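Local coordinates for protein type-iv like competence pilin ttha1218 (Thermus thermophilus, PDB 5G25) that probably serves as a pilin-like subunit in natural competence, linked to type IV pili and DNA uptake, and resembles type II secretion pseudopilins, at residues A[20-23]-A[24-28]. Numbering follows the deposited sequence.
Sequences MERL and RQDPQ
At the C-terminal end of helix 11-24, Arg22 forms a salt bridge with Asp26, one turn on. Arg22 NH1 donates to Asp26 OD2 at 3.0 Å, with an N-H...O angle of 160°. The bond uses the anti lone pair of OD2 and lies in the guanidinium plane. Arg22 NH2 adds a weak bond to Asp26 OD2 at 3.4 Å, so one carboxylate oxygen takes both donors. The two flat groups are nearly coplanar. Arg22 has CG anti to its N (chi1 174°), and the bend at chi2 brings the guanidinium alongside the Asp26 side chain.

Here the backbone bonding of the helix runs out. Arg24 N to Met20 O (2.9 Å) and Gln25 N to Glu21 O (3.1 Å) are its last i to i+4 bonds here. Asp26 N then reaches back only three residues, to Leu23 O at 2.9 Å. Pro27 follows, with no N-H to give. In this soluble piece of the pilin, helix 11-24 packs on the antiparallel sheet, as in type IV pilins and pseudopilins, where it probably continues the N-terminal helix. Met20 and Leu23 are buried and touch Val73 of strand 70-77. The Arg24 guanidinium is bonded to Thr84 OG1 and Val85 O of strand 80-87. On the exposed side, Gln25 CG rests on Glu21 O at 3.4 Å. The Gln25 amide and Glu21 carboxylate planes are turned 75° apart, with Gln25 NE2 3.5 Å from Glu21 OE2.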
ATOM      1  N   MET A  20      -5.851   4.865   0.716  1.00 39.57           N
ATOM      2  CA  MET A  20      -5.142   3.862   1.494  1.00 41.58           C
ATOM      3  C   MET A  20      -6.102   2.946   2.261  1.00 43.82           C
ATOM      4  O   MET A  20      -5.871   1.733   2.374  1.00 41.73           O
ATOM      5  CB  MET A  20      -4.183   4.527   2.462  1.00 40.15           C
ATOM      6  CG  MET A  20      -3.257   3.535   3.140  1.00 45.68           C
ATOM      7  SD  MET A  20      -2.099   2.710   2.010  1.00 53.69           S
ATOM      8  CE  MET A  20      -0.846   3.963   1.759  1.00 46.97           C
ATOM      9  N   GLU A  21      -7.174   3.526   2.780  1.00 43.28           N
ATOM     10  CA  GLU A  21      -8.177   2.756   3.521  1.00 49.69           C
ATOM     11  C   GLU A  21      -8.876   1.844   2.531  1.00 46.29           C
ATOM     12  O   GLU A  21      -9.167   0.703   2.825  1.00 40.75           O
ATOM     13  CB  GLU A  21      -9.160   3.707   4.204  1.00 51.64           C
ATOM     14  CG  GLU A  21     -10.332   3.063   4.941  1.00 67.93           C
ATOM     15  CD  GLU A  21      -9.906   2.265   6.168  1.00 82.17           C
ATOM     16  OE1 GLU A  21      -8.907   2.645   6.841  1.00 88.05           O
ATOM     17  OE2 GLU A  21     -10.579   1.246   6.456  1.00 80.40           O
ATOM     18  N   ARG A  22      -9.114   2.344   1.325  1.00 41.83           N
ATOM     19  CA  ARG A  22      -9.694   1.503   0.289  1.00 39.90           C
ATOM     20  C   ARG A  22      -8.824   0.276  -0.027  1.00 40.61           C
ATOM     21  O   ARG A  22      -9.342  -0.822  -0.267  1.00 40.52           O
ATOM     22  CB  ARG A  22      -9.922   2.334  -0.964  1.00 43.18           C
ATOM     23  CG  ARG A  22     -10.401   1.514  -2.147  1.00 40.93           C
ATOM     24  CD  ARG A  22     -11.747   0.882  -1.878  1.00 39.49           C
ATOM     25  NE  ARG A  22     -12.215   0.138  -3.045  1.00 36.40           N
ATOM     26  CZ  ARG A  22     -11.759  -1.054  -3.418  1.00 37.03           C
ATOM     27  NH1 ARG A  22     -10.839  -1.667  -2.697  1.00 36.83           N
ATOM     28  NH2 ARG A  22     -12.227  -1.646  -4.526  1.00 35.42           N
ATOM     29  N   LEU A  23      -7.505   0.452  -0.030  1.00 38.95           N
ATOM     30  CA  LEU A  23      -6.590  -0.686  -0.236  1.00 40.77           C
ATOM     31  C   LEU A  23      -6.584  -1.639   0.939  1.00 39.34           C
ATOM     32  O   LEU A  23      -6.502  -2.862   0.763  1.00 33.83           O
ATOM     33  CB  LEU A  23      -5.161  -0.226  -0.488  1.00 38.55           C
ATOM     34  CG  LEU A  23      -4.931   0.580  -1.767  1.00 40.73           C
ATOM     35  CD1 LEU A  23      -3.514   1.125  -1.790  1.00 41.68           C
ATOM     36  CD2 LEU A  23      -5.195  -0.294  -2.985  1.00 37.96           C
ATOM     37  N   ARG A  24      -6.685  -1.087   2.136  1.00 42.93           N
ATOM     38  CA  ARG A  24      -6.624  -1.907   3.342  1.00 45.36           C
ATOM     39  C   ARG A  24      -7.843  -2.820   3.429  1.00 43.56           C
ATOM     40  O   ARG A  24      -7.749  -3.926   3.925  1.00 41.77           O
ATOM     41  CB  ARG A  24      -6.499  -1.052   4.602  1.00 47.67           C
ATOM     42  CG  ARG A  24      -6.237  -1.908   5.840  1.00 56.96           C
ATOM     43  CD  ARG A  24      -6.221  -1.118   7.136  1.00 53.01           C
ATOM     44  NE  ARG A  24      -5.340   0.048   7.054  1.00 52.49           N
ATOM     45  CZ  ARG A  24      -4.010   0.008   7.057  1.00 56.90           C
ATOM     46  NH1 ARG A  24      -3.349  -1.143   7.119  1.00 56.36           N
ATOM     47  NH2 ARG A  24      -3.326   1.141   6.979  1.00 64.16           N
ATOM     48  N   GLN A  25      -8.973  -2.382   2.886  1.00 40.12           N
ATOM     49  CA  GLN A  25     -10.147  -3.257   2.793  1.00 43.66           C
ATOM     50  C   GLN A  25     -10.035  -4.318   1.694  1.00 47.54           C
ATOM     51  O   GLN A  25     -10.871  -5.204   1.646  1.00 36.65           O
ATOM     52  CB  GLN A  25     -11.396  -2.423   2.509  1.00 52.52           C
ATOM     53  CG  GLN A  25     -11.686  -1.399   3.590  1.00 63.25           C
ATOM     54  CD  GLN A  25     -12.685  -0.345   3.154  1.00 75.84           C
ATOM     55  OE1 GLN A  25     -13.098  -0.301   1.996  1.00 75.02           O
ATOM     56  NE2 GLN A  25     -13.074   0.517   4.086  1.00 85.32           N
ATOM     57  N   ASP A  26      -9.030  -4.242   0.807  1.00 37.69           N
ATOM     58  CA  ASP A  26      -9.016  -5.102  -0.386  1.00 40.25           C
ATOM     59  C   ASP A  26      -7.611  -5.644  -0.590  1.00 45.01           C
ATOM     60  O   ASP A  26      -6.995  -5.422  -1.630  1.00 36.43           O
ATOM     61  CB  ASP A  26      -9.482  -4.262  -1.584  1.00 39.48           C
ATOM     62  CG  ASP A  26      -9.896  -5.086  -2.805  1.00 43.97           C
ATOM     63  OD1 ASP A  26      -9.660  -6.305  -2.871  1.00 39.94           O
ATOM     64  OD2 ASP A  26     -10.480  -4.476  -3.726  1.00 40.82           O
ATOM     65  N   PRO A  27      -7.089  -6.379   0.403  1.00 46.07           N
ATOM     66  CA  PRO A  27      -5.688  -6.784   0.264  1.00 48.69           C
ATOM     67  C   PRO A  27      -5.420  -7.645  -0.967  1.00 41.18           C
ATOM     68  O   PRO A  27      -4.363  -7.506  -1.562  1.00 46.26           O
ATOM     69  CB  PRO A  27      -5.400  -7.574   1.553  1.00 49.13           C
ATOM     70  CG  PRO A  27      -6.584  -7.318   2.454  1.00 54.73           C
ATOM     71  CD  PRO A  27      -7.736  -7.047   1.540  1.00 51.38           C
ATOM     72  N   GLN A  28      -6.349  -8.518  -1.344  1.00 41.36           N
ATOM     73  CA  GLN A  28      -6.181  -9.367  -2.536  1.00 41.14           C
ATOM     74  C   GLN A  28      -6.256  -8.556  -3.847  1.00 40.56           C
ATOM     75  O   GLN A  28      -5.836  -9.041  -4.879  1.00 43.61           O
ATOM     76  CB  GLN A  28      -7.250 -10.471  -2.589  1.00 44.47           C
ATOM     77  CG  GLN A  28      -7.269 -11.413  -1.404  1.00 53.57           C
ATOM     78  CD  GLN A  28      -5.912 -12.026  -1.108  1.00 58.55           C
ATOM     79  OE1 GLN A  28      -5.233 -11.617  -0.166  1.00 76.48           O
ATOM     80  NE2 GLN A  28      -5.509 -13.003  -1.909  1.00 61.30           N
TER